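Local coordinates for CRISPR-associated protein,CRISPR-associated endonuclease Cas9 (Corynebacterium diphtheriae, PDB 6JOO) that uses a guide RNA to recognise and cut invading target DNA, as a magnesium-dependent endonuclease of the bacterial CRISPR antiviral defence, at residues Tyr102-Arg107 against Val127-Ile132; Ala177-Gln181 against Asp208-Glu212; Leu371-Met376 against Glu392-Val396. All coordinates share one frame; numbering follows the deposited sequence.

Contact 1: Tyr102-Arg107 against Val127-Ile132; sequences YPWKVR and VALRHI. With nucleotides of chain B.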
ATOM      1  N   TYR A 102     -38.177  17.352   6.578  1.00 90.38           N
ATOM      2  CA  TYR A 102     -38.507  18.482   5.711  1.00108.06           C
ATOM      3  C   TYR A 102     -37.923  18.371   4.306  1.00116.22           C
ATOM      4  O   TYR A 102     -38.658  18.662   3.345  1.00120.93           O
ATOM      5  CB  TYR A 102     -38.070  19.791   6.384  1.00103.12           C
ATOM      6  CG  TYR A 102     -38.375  21.041   5.584  1.00111.67           C
ATOM      7  CD1 TYR A 102     -39.662  21.558   5.530  1.00110.71           C
ATOM      8  CD2 TYR A 102     -37.371  21.709   4.894  1.00120.97           C
ATOM      9  CE1 TYR A 102     -39.945  22.699   4.802  1.00116.11           C
ATOM     10  CE2 TYR A 102     -37.645  22.851   4.162  1.00129.60           C
ATOM     11  CZ  TYR A 102     -38.932  23.341   4.121  1.00133.76           C
ATOM     12  OH  TYR A 102     -39.207  24.477   3.393  1.00148.72           O
ATOM     13  N   PRO A 103     -36.658  17.982   4.101  1.00107.95           N
ATOM     14  CA  PRO A 103     -36.159  17.872   2.722  1.00100.50           C
ATOM     15  C   PRO A 103     -36.879  16.823   1.896  1.00105.54           C
ATOM     16  O   PRO A 103     -37.044  17.015   0.686  1.00114.77           O
ATOM     17  CB  PRO A 103     -34.677  17.521   2.913  1.00101.67           C
ATOM     18  CG  PRO A 103     -34.611  16.913   4.262  1.00 93.15           C
ATOM     19  CD  PRO A 103     -35.588  17.691   5.072  1.00 99.96           C
ATOM     20  N   TRP A 104     -37.318  15.721   2.507  1.00115.14           N
ATOM     21  CA  TRP A 104     -38.049  14.711   1.748  1.00118.31           C
ATOM     22  C   TRP A 104     -39.429  15.213   1.342  1.00119.00           C
ATOM     23  O   TRP A 104     -39.896  14.932   0.232  1.00127.70           O
ATOM     24  CB  TRP A 104     -38.167  13.419   2.555  1.00116.13           C
ATOM     25  CG  TRP A 104     -36.914  12.603   2.569  1.00113.10           C
ATOM     26  CD1 TRP A 104     -36.015  12.501   3.589  1.00115.85           C
ATOM     27  CD2 TRP A 104     -36.418  11.771   1.512  1.00119.47           C
ATOM     28  NE1 TRP A 104     -34.990  11.657   3.236  1.00117.77           N
ATOM     29  CE2 TRP A 104     -35.213  11.197   1.964  1.00118.55           C
ATOM     30  CE3 TRP A 104     -36.874  11.458   0.229  1.00125.33           C
ATOM     31  CZ2 TRP A 104     -34.459  10.326   1.179  1.00108.81           C
ATOM     32  CZ3 TRP A 104     -36.123  10.592  -0.551  1.00121.82           C
ATOM     33  CH2 TRP A 104     -34.931  10.037  -0.073  1.00107.06           C
ATOM     34  N   LYS A 105     -40.100  15.952   2.228  1.00128.91           N
ATOM     35  CA  LYS A 105     -41.409  16.505   1.889  1.00141.52           C
ATOM     36  C   LYS A 105     -41.300  17.525   0.763  1.00148.73           C
ATOM     37  O   LYS A 105     -42.151  17.567  -0.133  1.00159.00           O
ATOM     38  CB  LYS A 105     -42.048  17.128   3.132  1.00143.25           C
ATOM     39  CG  LYS A 105     -43.104  18.187   2.842  1.00150.00           C
ATOM     40  CD  LYS A 105     -44.353  17.593   2.210  1.00137.83           C
ATOM     41  CE  LYS A 105     -45.320  18.687   1.793  1.00138.97           C
ATOM     42  NZ  LYS A 105     -46.509  18.139   1.087  1.00155.21           N
ATOM     43  N   VAL A 106     -40.250  18.347   0.784  1.00111.13           N
ATOM     44  CA  VAL A 106     -40.082  19.369  -0.246  1.00112.26           C
ATOM     45  C   VAL A 106     -39.793  18.732  -1.600  1.00113.52           C
ATOM     46  O   VAL A 106     -40.307  19.182  -2.632  1.00128.65           O
ATOM     47  CB  VAL A 106     -38.976  20.357   0.164  1.00108.11           C
ATOM     48  CG1 VAL A 106     -38.653  21.291  -0.982  1.00113.09           C
ATOM     49  CG2 VAL A 106     -39.399  21.146   1.390  1.00100.80           C
ATOM     50  N   ARG A 107     -38.967  17.683  -1.624  1.00125.85           N
ATOM     51  CA  ARG A 107     -38.651  17.021  -2.888  1.00126.99           C
ATOM     52  C   ARG A 107     -39.887  16.394  -3.518  1.00137.02           C
ATOM     53  O   ARG A 107     -39.994  16.335  -4.749  1.00145.67           O
ATOM     54  CB  ARG A 107     -37.574  15.957  -2.675  1.00119.66           C
ATOM     55  CG  ARG A 107     -36.182  16.514  -2.435  1.00123.31           C
ATOM     56  CD  ARG A 107     -35.198  15.402  -2.104  1.00121.20           C
ATOM     57  NE  ARG A 107     -35.199  14.346  -3.113  1.00122.53           N
ATOM     58  CZ  ARG A 107     -34.454  13.248  -3.043  1.00115.23           C
ATOM     59  NH1 ARG A 107     -33.645  13.059  -2.009  1.00110.60           N
ATOM     60  NH2 ARG A 107     -34.514  12.336  -4.004  1.00119.73           N
ATOM     61  N   VAL A 127     -33.489  23.957  -0.774  1.00 97.71           N
ATOM     62  CA  VAL A 127     -33.545  22.866   0.193  1.00 96.17           C
ATOM     63  C   VAL A 127     -33.508  21.518  -0.516  1.00106.90           C
ATOM     64  O   VAL A 127     -32.803  20.597  -0.087  1.00115.67           O
ATOM     65  CB  VAL A 127     -34.796  23.012   1.082  1.00 94.87           C
ATOM     66  CG1 VAL A 127     -35.079  21.720   1.836  1.00 76.91           C
ATOM     67  CG2 VAL A 127     -34.621  24.173   2.052  1.00 87.62           C
ATOM     68  N   ALA A 128     -34.250  21.382  -1.616  1.00113.58           N
ATOM     69  CA  ALA A 128     -34.296  20.099  -2.309  1.00116.32           C
ATOM     70  C   ALA A 128     -32.985  19.805  -3.025  1.00111.57           C
ATOM     71  O   ALA A 128     -32.538  18.653  -3.062  1.00105.13           O
ATOM     72  CB  ALA A 128     -35.464  20.073  -3.292  1.00128.32           C
ATOM     73  N   LEU A 129     -32.350  20.831  -3.597  1.00102.98           N
ATOM     74  CA  LEU A 129     -31.114  20.604  -4.340  1.00114.28           C
ATOM     75  C   LEU A 129     -29.972  20.198  -3.417  1.00102.93           C
ATOM     76  O   LEU A 129     -29.207  19.280  -3.739  1.00 92.54           O
ATOM     77  CB  LEU A 129     -30.736  21.851  -5.139  1.00119.10           C
ATOM     78  CG  LEU A 129     -31.540  22.098  -6.416  1.00128.06           C
ATOM     79  CD1 LEU A 129     -30.977  23.292  -7.171  1.00141.47           C
ATOM     80  CD2 LEU A 129     -31.547  20.853  -7.291  1.00118.33           C
ATOM     81  N   ARG A 130     -29.836  20.866  -2.269  1.00109.40           N
ATOM     82  CA  ARG A 130     -28.744  20.534  -1.360  1.00 91.97           C
ATOM     83  C   ARG A 130     -28.885  19.124  -0.802  1.00 84.79           C
ATOM     84  O   ARG A 130     -27.877  18.479  -0.491  1.00 75.02           O
ATOM     85  CB  ARG A 130     -28.667  21.550  -0.221  1.00 79.86           C
ATOM     86  CG  ARG A 130     -28.356  22.972  -0.663  1.00 89.59           C
ATOM     87  CD  ARG A 130     -28.227  23.897   0.537  1.00 92.99           C
ATOM     88  NE  ARG A 130     -26.962  23.705   1.240  1.00 93.81           N
ATOM     89  CZ  ARG A 130     -26.735  24.094   2.491  1.00 95.41           C
ATOM     90  NH1 ARG A 130     -27.695  24.687   3.186  1.00102.80           N
ATOM     91  NH2 ARG A 130     -25.552  23.880   3.049  1.00 93.73           N
ATOM     92  N   HIS A 131     -30.114  18.622  -0.677  1.00 88.59           N
ATOM     93  CA  HIS A 131     -30.309  17.282  -0.132  1.00 95.78           C
ATOM     94  C   HIS A 131     -29.937  16.210  -1.151  1.00 93.96           C
ATOM     95  O   HIS A 131     -29.252  15.236  -0.818  1.00 82.05           O
ATOM     96  CB  HIS A 131     -31.754  17.108   0.335  1.00102.43           C
ATOM     97  CG  HIS A 131     -32.022  15.794   1.004  1.00102.74           C
ATOM     98  ND1 HIS A 131     -32.713  14.772   0.387  1.00110.18           N
ATOM     99  CD2 HIS A 131     -31.694  15.337   2.235  1.00100.74           C
ATOM    100  CE1 HIS A 131     -32.799  13.742   1.210  1.00106.01           C
ATOM    101  NE2 HIS A 131     -32.188  14.058   2.339  1.00100.93           N
ATOM    102  N   ILE A 132     -30.383  16.371  -2.398  1.00102.73           N
ATOM    103  CA  ILE A 132     -30.069  15.394  -3.438  1.00103.46           C
ATOM    104  C   ILE A 132     -28.567  15.306  -3.668  1.00103.02           C
ATOM    105  O   ILE A 132     -28.042  14.240  -4.012  1.00 93.35           O
ATOM    106  CB  ILE A 132     -30.824  15.745  -4.736  1.00112.12           C
ATOM    107  CG1 ILE A 132     -32.329  15.791  -4.470  1.00119.40           C
ATOM    108  CG2 ILE A 132     -30.504  14.749  -5.842  1.00106.15           C
ATOM    109  CD1 ILE A 132     -33.153  16.162  -5.680  1.00128.75           C
TER
ATOM    110  P     U B  44     -32.084  11.549   5.716  1.00103.30           P
ATOM    111  OP1   U B  44     -32.349  11.774   4.275  1.00104.95           O
ATOM    112  OP2   U B  44     -31.183  10.442   6.126  1.00104.08           O
ATOM    113  O5'   U B  44     -31.538  12.911   6.329  1.00100.44           O
ATOM    114  C5'   U B  44     -32.252  14.118   6.125  1.00101.08           C
ATOM    115  C4'   U B  44     -31.731  15.230   6.994  1.00 97.90           C
ATOM    116  O4'   U B  44     -31.920  14.902   8.392  1.00 96.92           O
ATOM    117  C3'   U B  44     -30.245  15.510   6.885  1.00 93.57           C
ATOM    118  O3'   U B  44     -29.917  16.282   5.749  1.00 93.03           O
ATOM    119  C2'   U B  44     -29.942  16.209   8.202  1.00 92.42           C
ATOM    120  O2'   U B  44     -30.338  17.568   8.146  1.00 93.96           O
ATOM    121  C1'   U B  44     -30.884  15.479   9.160  1.00 93.01           C
ATOM    122  N1    U B  44     -30.203  14.419   9.939  1.00 88.50           N
ATOM    123  C2    U B  44     -29.439  14.830  11.012  1.00 83.81           C
ATOM    124  O2    U B  44     -29.303  16.006  11.314  1.00 82.85           O
ATOM    125  N3    U B  44     -28.833  13.820  11.717  1.00 80.86           N
ATOM    126  C4    U B  44     -28.906  12.464  11.479  1.00 81.16           C
ATOM    127  O4    U B  44     -28.295  11.684  12.221  1.00 78.17           O
ATOM    128  C5    U B  44     -29.722  12.121  10.351  1.00 85.41           C
ATOM    129  C6    U B  44     -30.328  13.083   9.640  1.00 88.31           C
TER

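Contact 2: Ala177-Gln181 against Asp208-Glu212; sequences ATVGQ and DYARE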
ATOM      1  N   ALA A 177     -43.125   8.257 -11.023  1.00163.10           N
ATOM      2  CA  ALA A 177     -42.872   8.554  -9.621  1.00160.24           C
ATOM      3  C   ALA A 177     -41.390   8.835  -9.419  1.00152.98           C
ATOM      4  O   ALA A 177     -40.542   8.034  -9.825  1.00156.52           O
ATOM      5  CB  ALA A 177     -43.320   7.398  -8.723  1.00160.26           C
ATOM      6  N   THR A 178     -41.083   9.970  -8.800  1.00126.29           N
ATOM      7  CA  THR A 178     -39.704  10.296  -8.475  1.00118.60           C
ATOM      8  C   THR A 178     -39.305   9.627  -7.161  1.00112.30           C
ATOM      9  O   THR A 178     -40.147   9.148  -6.396  1.00105.39           O
ATOM     10  CB  THR A 178     -39.510  11.810  -8.379  1.00109.13           C
ATOM     11  OG1 THR A 178     -39.970  12.279  -7.107  1.00 96.52           O
ATOM     12  CG2 THR A 178     -40.291  12.516  -9.481  1.00115.58           C
ATOM     13  N   VAL A 179     -37.994   9.596  -6.909  1.00153.90           N
ATOM     14  CA  VAL A 179     -37.481   8.955  -5.699  1.00140.95           C
ATOM     15  C   VAL A 179     -38.053   9.624  -4.456  1.00140.26           C
ATOM     16  O   VAL A 179     -38.350   8.960  -3.455  1.00144.90           O
ATOM     17  CB  VAL A 179     -35.940   8.980  -5.694  1.00131.99           C
ATOM     18  CG1 VAL A 179     -35.394   8.256  -4.472  1.00128.07           C
ATOM     19  CG2 VAL A 179     -35.390   8.374  -6.974  1.00135.03           C
ATOM     20  N   GLY A 180     -38.235  10.944  -4.506  1.00126.89           N
ATOM     21  CA  GLY A 180     -38.688  11.664  -3.328  1.00113.64           C
ATOM     22  C   GLY A 180     -40.126  11.358  -2.955  1.00108.40           C
ATOM     23  O   GLY A 180     -40.444  11.178  -1.776  1.00112.51           O
ATOM     24  N   GLN A 181     -41.016  11.291  -3.947  1.00108.90           N
ATOM     25  CA  GLN A 181     -42.435  11.131  -3.656  1.00126.88           C
ATOM     26  C   GLN A 181     -42.820   9.696  -3.313  1.00136.24           C
ATOM     27  O   GLN A 181     -43.908   9.479  -2.767  1.00143.77           O
ATOM     28  CB  GLN A 181     -43.274  11.641  -4.832  1.00139.29           C
ATOM     29  CG  GLN A 181     -42.858  11.106  -6.190  1.00148.94           C
ATOM     30  CD  GLN A 181     -43.364  11.966  -7.334  1.00158.36           C
ATOM     31  OE1 GLN A 181     -43.376  11.540  -8.489  1.00160.78           O
ATOM     32  NE2 GLN A 181     -43.777  13.188  -7.019  1.00157.35           N
ATOM     33  N   ASP A 208     -31.399   8.146 -12.173  1.00126.00           N
ATOM     34  CA  ASP A 208     -32.677   8.144 -11.470  1.00123.61           C
ATOM     35  C   ASP A 208     -32.891   9.455 -10.720  1.00116.61           C
ATOM     36  O   ASP A 208     -34.001   9.998 -10.710  1.00130.36           O
ATOM     37  CB  ASP A 208     -32.754   6.951 -10.515  1.00112.96           C
ATOM     38  CG  ASP A 208     -32.584   5.611 -11.225  1.00121.51           C
ATOM     39  OD1 ASP A 208     -32.899   5.512 -12.431  1.00128.79           O
ATOM     40  OD2 ASP A 208     -32.134   4.649 -10.564  1.00115.56           O
ATOM     41  N   TYR A 209     -31.834   9.984 -10.092  1.00113.30           N
ATOM     42  CA  TYR A 209     -31.946  11.261  -9.394  1.00122.33           C
ATOM     43  C   TYR A 209     -32.053  12.425 -10.369  1.00128.10           C
ATOM     44  O   TYR A 209     -32.749  13.406 -10.083  1.00127.38           O
ATOM     45  CB  TYR A 209     -30.754  11.461  -8.455  1.00122.54           C
ATOM     46  CG  TYR A 209     -30.865  10.667  -7.175  1.00120.55           C
ATOM     47  CD1 TYR A 209     -30.457   9.341  -7.118  1.00126.44           C
ATOM     48  CD2 TYR A 209     -31.391  11.242  -6.026  1.00116.32           C
ATOM     49  CE1 TYR A 209     -30.565   8.613  -5.951  1.00120.89           C
ATOM     50  CE2 TYR A 209     -31.505  10.523  -4.857  1.00115.01           C
ATOM     51  CZ  TYR A 209     -31.090   9.210  -4.826  1.00115.08           C
ATOM     52  OH  TYR A 209     -31.198   8.488  -3.664  1.00108.66           O
ATOM     53  N   ALA A 210     -31.378  12.336 -11.518  1.00118.47           N
ATOM     54  CA  ALA A 210     -31.523  13.372 -12.534  1.00118.55           C
ATOM     55  C   ALA A 210     -32.953  13.429 -13.056  1.00123.98           C
ATOM     56  O   ALA A 210     -33.459  14.508 -13.387  1.00126.91           O
ATOM     57  CB  ALA A 210     -30.538  13.124 -13.676  1.00115.08           C
ATOM     58  N   ARG A 211     -33.623  12.276 -13.125  1.00101.93           N
ATOM     59  CA  ARG A 211     -35.014  12.252 -13.562  1.00105.96           C
ATOM     60  C   ARG A 211     -35.912  12.964 -12.558  1.00120.12           C
ATOM     61  O   ARG A 211     -36.842  13.681 -12.946  1.00135.81           O
ATOM     62  CB  ARG A 211     -35.469  10.806 -13.775  1.00 93.64           C
ATOM     63  CG  ARG A 211     -36.373  10.588 -14.988  1.00118.65           C
ATOM     64  CD  ARG A 211     -36.671   9.106 -15.215  1.00127.11           C
ATOM     65  NE  ARG A 211     -35.451   8.304 -15.270  1.00130.44           N
ATOM     66  CZ  ARG A 211     -35.067   7.454 -14.321  1.00136.40           C
ATOM     67  NH1 ARG A 211     -33.937   6.772 -14.458  1.00138.72           N
ATOM     68  NH2 ARG A 211     -35.814   7.278 -13.239  1.00130.41           N
ATOM     69  N   GLU A 212     -35.645  12.784 -11.259  1.00152.57           N
ATOM     70  CA  GLU A 212     -36.403  13.508 -10.243  1.00154.37           C
ATOM     71  C   GLU A 212     -36.172  15.009 -10.350  1.00155.78           C
ATOM     72  O   GLU A 212     -37.117  15.800 -10.239  1.00165.36           O
ATOM     73  CB  GLU A 212     -36.033  13.008  -8.845  1.00148.03           C
ATOM     74  CG  GLU A 212     -36.441  13.963  -7.729  1.00149.00           C
ATOM     75  CD  GLU A 212     -36.410  13.322  -6.355  1.00143.54           C
ATOM     76  OE1 GLU A 212     -36.243  12.088  -6.275  1.00141.75           O
ATOM     77  OE2 GLU A 212     -36.557  14.055  -5.354  1.00140.89           O
TER

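Contact 3: Leu371-Met376 against Glu392-Val396; sequences LEQHAM and EGAKV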
ATOM      1  N   LEU A 371      -4.018  15.108 -38.497  1.00172.71           N
ATOM      2  CA  LEU A 371      -3.514  15.538 -37.197  1.00166.76           C
ATOM      3  C   LEU A 371      -4.653  15.991 -36.288  1.00162.07           C
ATOM      4  O   LEU A 371      -4.614  15.759 -35.073  1.00153.01           O
ATOM      5  CB  LEU A 371      -2.491  16.662 -37.378  1.00171.68           C
ATOM      6  CG  LEU A 371      -1.682  17.077 -36.145  1.00162.04           C
ATOM      7  CD1 LEU A 371      -0.653  16.013 -35.790  1.00154.64           C
ATOM      8  CD2 LEU A 371      -1.012  18.435 -36.336  1.00169.21           C
ATOM      9  N   GLU A 372      -5.675  16.640 -36.858  1.00175.24           N
ATOM     10  CA  GLU A 372      -6.809  17.102 -36.061  1.00165.22           C
ATOM     11  C   GLU A 372      -7.596  15.930 -35.490  1.00154.50           C
ATOM     12  O   GLU A 372      -7.892  15.889 -34.290  1.00150.66           O
ATOM     13  CB  GLU A 372      -7.717  17.996 -36.909  1.00173.36           C
ATOM     14  CG  GLU A 372      -7.218  19.424 -37.099  1.00177.66           C
ATOM     15  CD  GLU A 372      -8.048  20.207 -38.107  1.00189.49           C
ATOM     16  OE1 GLU A 372      -8.575  19.589 -39.058  1.00193.47           O
ATOM     17  OE2 GLU A 372      -8.178  21.439 -37.946  1.00193.26           O
ATOM     18  N   GLN A 373      -7.949  14.963 -36.341  1.00166.60           N
ATOM     19  CA  GLN A 373      -8.685  13.796 -35.876  1.00156.10           C
ATOM     20  C   GLN A 373      -7.839  12.904 -34.978  1.00152.75           C
ATOM     21  O   GLN A 373      -8.392  12.059 -34.267  1.00160.02           O
ATOM     22  CB  GLN A 373      -9.222  13.005 -37.071  1.00157.23           C
ATOM     23  CG  GLN A 373      -8.165  12.537 -38.055  1.00161.01           C
ATOM     24  CD  GLN A 373      -8.764  12.048 -39.361  1.00167.46           C
ATOM     25  OE1 GLN A 373      -8.160  12.183 -40.425  1.00179.13           O
ATOM     26  NE2 GLN A 373      -9.958  11.475 -39.285  1.00164.26           N
ATOM     27  N   HIS A 374      -6.515  13.073 -34.991  1.00169.86           N
ATOM     28  CA  HIS A 374      -5.674  12.376 -34.021  1.00148.47           C
ATOM     29  C   HIS A 374      -5.992  12.833 -32.602  1.00140.50           C
ATOM     30  O   HIS A 374      -5.973  12.027 -31.663  1.00126.18           O
ATOM     31  CB  HIS A 374      -4.196  12.603 -34.351  1.00138.72           C
ATOM     32  CG  HIS A 374      -3.260  12.284 -33.227  1.00132.50           C
ATOM     33  ND1 HIS A 374      -2.952  13.191 -32.235  1.00130.09           N
ATOM     34  CD2 HIS A 374      -2.546  11.167 -32.948  1.00133.11           C
ATOM     35  CE1 HIS A 374      -2.099  12.644 -31.388  1.00127.44           C
ATOM     36  NE2 HIS A 374      -1.836  11.415 -31.797  1.00130.41           N
ATOM     37  N   ALA A 375      -6.294  14.122 -32.428  1.00145.71           N
ATOM     38  CA  ALA A 375      -6.671  14.621 -31.110  1.00134.64           C
ATOM     39  C   ALA A 375      -8.034  14.088 -30.686  1.00137.83           C
ATOM     40  O   ALA A 375      -8.279  13.874 -29.493  1.00127.14           O
ATOM     41  CB  ALA A 375      -6.664  16.149 -31.101  1.00127.26           C
HETATM   42  N   MSE A 376      -8.930  13.873 -31.644  1.00123.90           N
HETATM   43  CA  MSE A 376     -10.239  13.297 -31.362  1.00129.33           C
HETATM   44  C   MSE A 376     -10.100  11.899 -30.763  1.00133.31           C
HETATM   45  O   MSE A 376     -10.895  11.493 -29.914  1.00128.02           O
HETATM   46  CB  MSE A 376     -11.083  13.251 -32.636  1.00134.78           C
HETATM   47  CG  MSE A 376     -12.456  12.628 -32.469  1.00151.46           C
HETATM   48 SE   MSE A 376     -13.571  13.561 -31.174  1.00170.99          SE
HETATM   49  CE  MSE A 376     -15.275  12.728 -31.606  1.00177.76           C
ATOM     50  N   GLU A 392      -5.633  22.063 -31.949  1.00286.96           N
ATOM     51  CA  GLU A 392      -6.368  20.867 -32.346  1.00275.31           C
ATOM     52  C   GLU A 392      -7.353  20.447 -31.264  1.00268.10           C
ATOM     53  O   GLU A 392      -8.571  20.443 -31.477  1.00268.49           O
ATOM     54  CB  GLU A 392      -5.385  19.736 -32.640  1.00156.76           C
ATOM     55  CG  GLU A 392      -4.037  20.223 -33.132  1.00167.44           C
ATOM     56  CD  GLU A 392      -3.832  19.955 -34.605  1.00176.31           C
ATOM     57  OE1 GLU A 392      -4.322  18.913 -35.089  1.00177.78           O
ATOM     58  OE2 GLU A 392      -3.190  20.786 -35.279  1.00171.28           O
ATOM     59  N   GLY A 393      -6.831  20.106 -30.085  1.00172.37           N
ATOM     60  CA  GLY A 393      -7.693  19.690 -28.992  1.00163.57           C
ATOM     61  C   GLY A 393      -8.715  20.744 -28.611  1.00156.22           C
ATOM     62  O   GLY A 393      -9.843  20.416 -28.239  1.00136.74           O
ATOM     63  N   ALA A 394      -8.340  22.023 -28.704  1.00140.06           N
ATOM     64  CA  ALA A 394      -9.302  23.083 -28.414  1.00143.52           C
ATOM     65  C   ALA A 394     -10.464  23.044 -29.398  1.00151.57           C
ATOM     66  O   ALA A 394     -11.614  23.311 -29.025  1.00150.05           O
ATOM     67  CB  ALA A 394      -8.612  24.447 -28.437  1.00146.51           C
ATOM     68  N   LYS A 395     -10.188  22.697 -30.656  1.00156.83           N
ATOM     69  CA  LYS A 395     -11.258  22.537 -31.632  1.00157.10           C
ATOM     70  C   LYS A 395     -12.132  21.339 -31.288  1.00157.60           C
ATOM     71  O   LYS A 395     -13.365  21.419 -31.338  1.00157.94           O
ATOM     72  CB  LYS A 395     -10.673  22.396 -33.037  1.00154.82           C
ATOM     73  N   VAL A 396     -11.506  20.214 -30.930  1.00154.16           N
ATOM     74  CA  VAL A 396     -12.272  19.045 -30.501  1.00140.36           C
ATOM     75  C   VAL A 396     -13.073  19.376 -29.249  1.00141.98           C
ATOM     76  O   VAL A 396     -14.238  18.986 -29.111  1.00145.41           O
ATOM     77  CB  VAL A 396     -11.339  17.844 -30.267  1.00121.07           C
ATOM     78  CG1 VAL A 396     -12.141  16.555 -30.249  1.00125.95           C
ATOM     79  CG2 VAL A 396     -10.236  17.797 -31.316  1.00115.99           C
TER

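Contact 1: Tyr102-Arg107 against Val127-Ile132
With CG anti to the backbone nitrogen (chi1 -176°), His-131 swings its imidazole out from helix 118-134 toward helix 102-110, where Trp-104 and Arg-107, each with CG beside its own nitrogen, come to meet it. Pro-103 lies over one face of the imidazole, a CH-pi contact with CB 4.0 Å from the ring centroid. The CE1 edge of His-131 points into the face of the Trp-104 indole, a T-shaped pair with the planes at 73°. At ND1 the imidazole accepts a hydrogen bond from Arg-107 NH1, 3.1 Å long and fairly straight (156° at the hydrogen), the two atoms lying close to both the ring and guanidinium planes.

A bend at chi3 folds the guanidinium in between Ile-132, whose CG1 packs on one face at 3.5 Å from NE, and Trp-104, whose CZ3 touches the opposite face. Arg-107 NE carries a salt bridge to Glu-212 OE2 of helix 206-219. Away from these polar groups, Val-127 CG1 packs obliquely against the Tyr-102 ring, 3.6 Å from CE2, and Ala-128 sits against Val-106 and the Arg-107 chain.

This helix-helix crossing, in the N-terminal part of the fused chain, presents two ring N-H groups to the bound RNA: phosphate oxygen OP1 of U44 in chain B accepts from Trp-104 NE1 at 2.8 Å and from His-131 NE2 at 3.0 Å. Donation at NE2 and acceptance at ND1 are consistent with a neutral imidazole protonated on NE2, and Arg-107, in the second shell, would hold the ring in the rotation that aims this N-H at the phosphate.

Contact 2: Ala177-Gln181 against Asp208-Glu212
This is a buried meeting of a helix start with the flank of another helix, in the N-terminal part of the fused chain: the first turn of helix 179-184 is set against helix 206-219 through the carboxylate of Glu-212. Glu-212 leaves its helix with CG anti to the backbone nitrogen (chi1 163°) and runs extended from there, which carries its carboxylate to the backbone N of Gly-180 in the opening turn. Gly-180 N donates to Glu-212 OE1 at 2.9 Å, though the bond is bent, with 132° at the hydrogen. The amide does not lie in the carboxylate plane but meets OE1 from above, 45° out of it. The other oxygen, OE2, belongs to the salt bridge with Arg-107 of helix 102-110, so the carboxylate is held from two helices at once.

The same helix start is closed by a capping box. Thr-178, at the N-cap, gives its backbone N to Gln-181 OE1 at 2.8 Å, and in return its OG1 takes a weak bond from Gln-181 N at 3.5 Å. A negative carboxylate beside this N-terminal turn would probably be steadied by the helix dipole as well as by the arginine. Thr-178 also packs crosswise on the aliphatic stem of Glu-212, with CB to CB at 3.7 Å. Farther along, Val-179 spreads its two methyl branches: CG2 faces the Asp-208 end of the helix, while CG1 lies 4.4 Å from Tyr-209 CZ.

Within helix 206-219, Asp-208 OD1 offers its anti lone pair to Arg-211 NH1 in a salt bridge, and its OD2 is hydrogen-bonded to Ser-155 OG.

Contact 3: Leu371-Met376 against Glu392-Val396
Leu-371 lays its CD2 branch beside the carboxylate of Glu-392, 3.4 Å from OE2, the two side chains crossing at about a right angle. The glutamate chain bends at chi2 and brings its carboxylate beside Leu-371, a placing that is tentative at this resolution. Its OE1 also comes near the CG of Glu-372, but no hydrogen bond joins the two segments; the polar end of Glu-372 turns instead back along its own chain, where OE1 accepts from Ser-369 N.

Deeper in, the contact is apolar. Ala-375 CB points at the other helix and meets Val-396 CG2 at 3.9 Å, with Glu-392 CB and the backbone of Gly-393 close beside it. The other branch of Val-396, CG1, reaches the selenium of Met-376, modelled as selenomethionine.

The axes of the two short segments approach to 8.5 Å, with a crossing angle of -60°. Both helices, 370-380 and 391-402, belong to the alpha-helical lobe, and helix 359-367 packs alongside, with Leu-361 and Trp-365 touching Met-376.

How the contacts relate
The three contacts follow one another along the chain, each closing before the next opens, and all lie in the N-terminal part of the fusion. Contacts 1 and 2 form one continuous helical cluster, their centres 12 Å apart: helices 102-110, 118-134, 179-184 and 206-219 meet there, and Tyr-209 packs against both Arg-107 and Ile-132. Contact 2 thus bears on the arginine that bonds the phosphate-holding histidine of contact 1, and itself comes within about 5 Å of the nucleic acid. Contact 3 stands apart, with centres about 42 Å from contact 1 and 38 Å from contact 2; it joins helices of the alpha-helical lobe, and its nearest atom is about 12 Å from the nucleic acid.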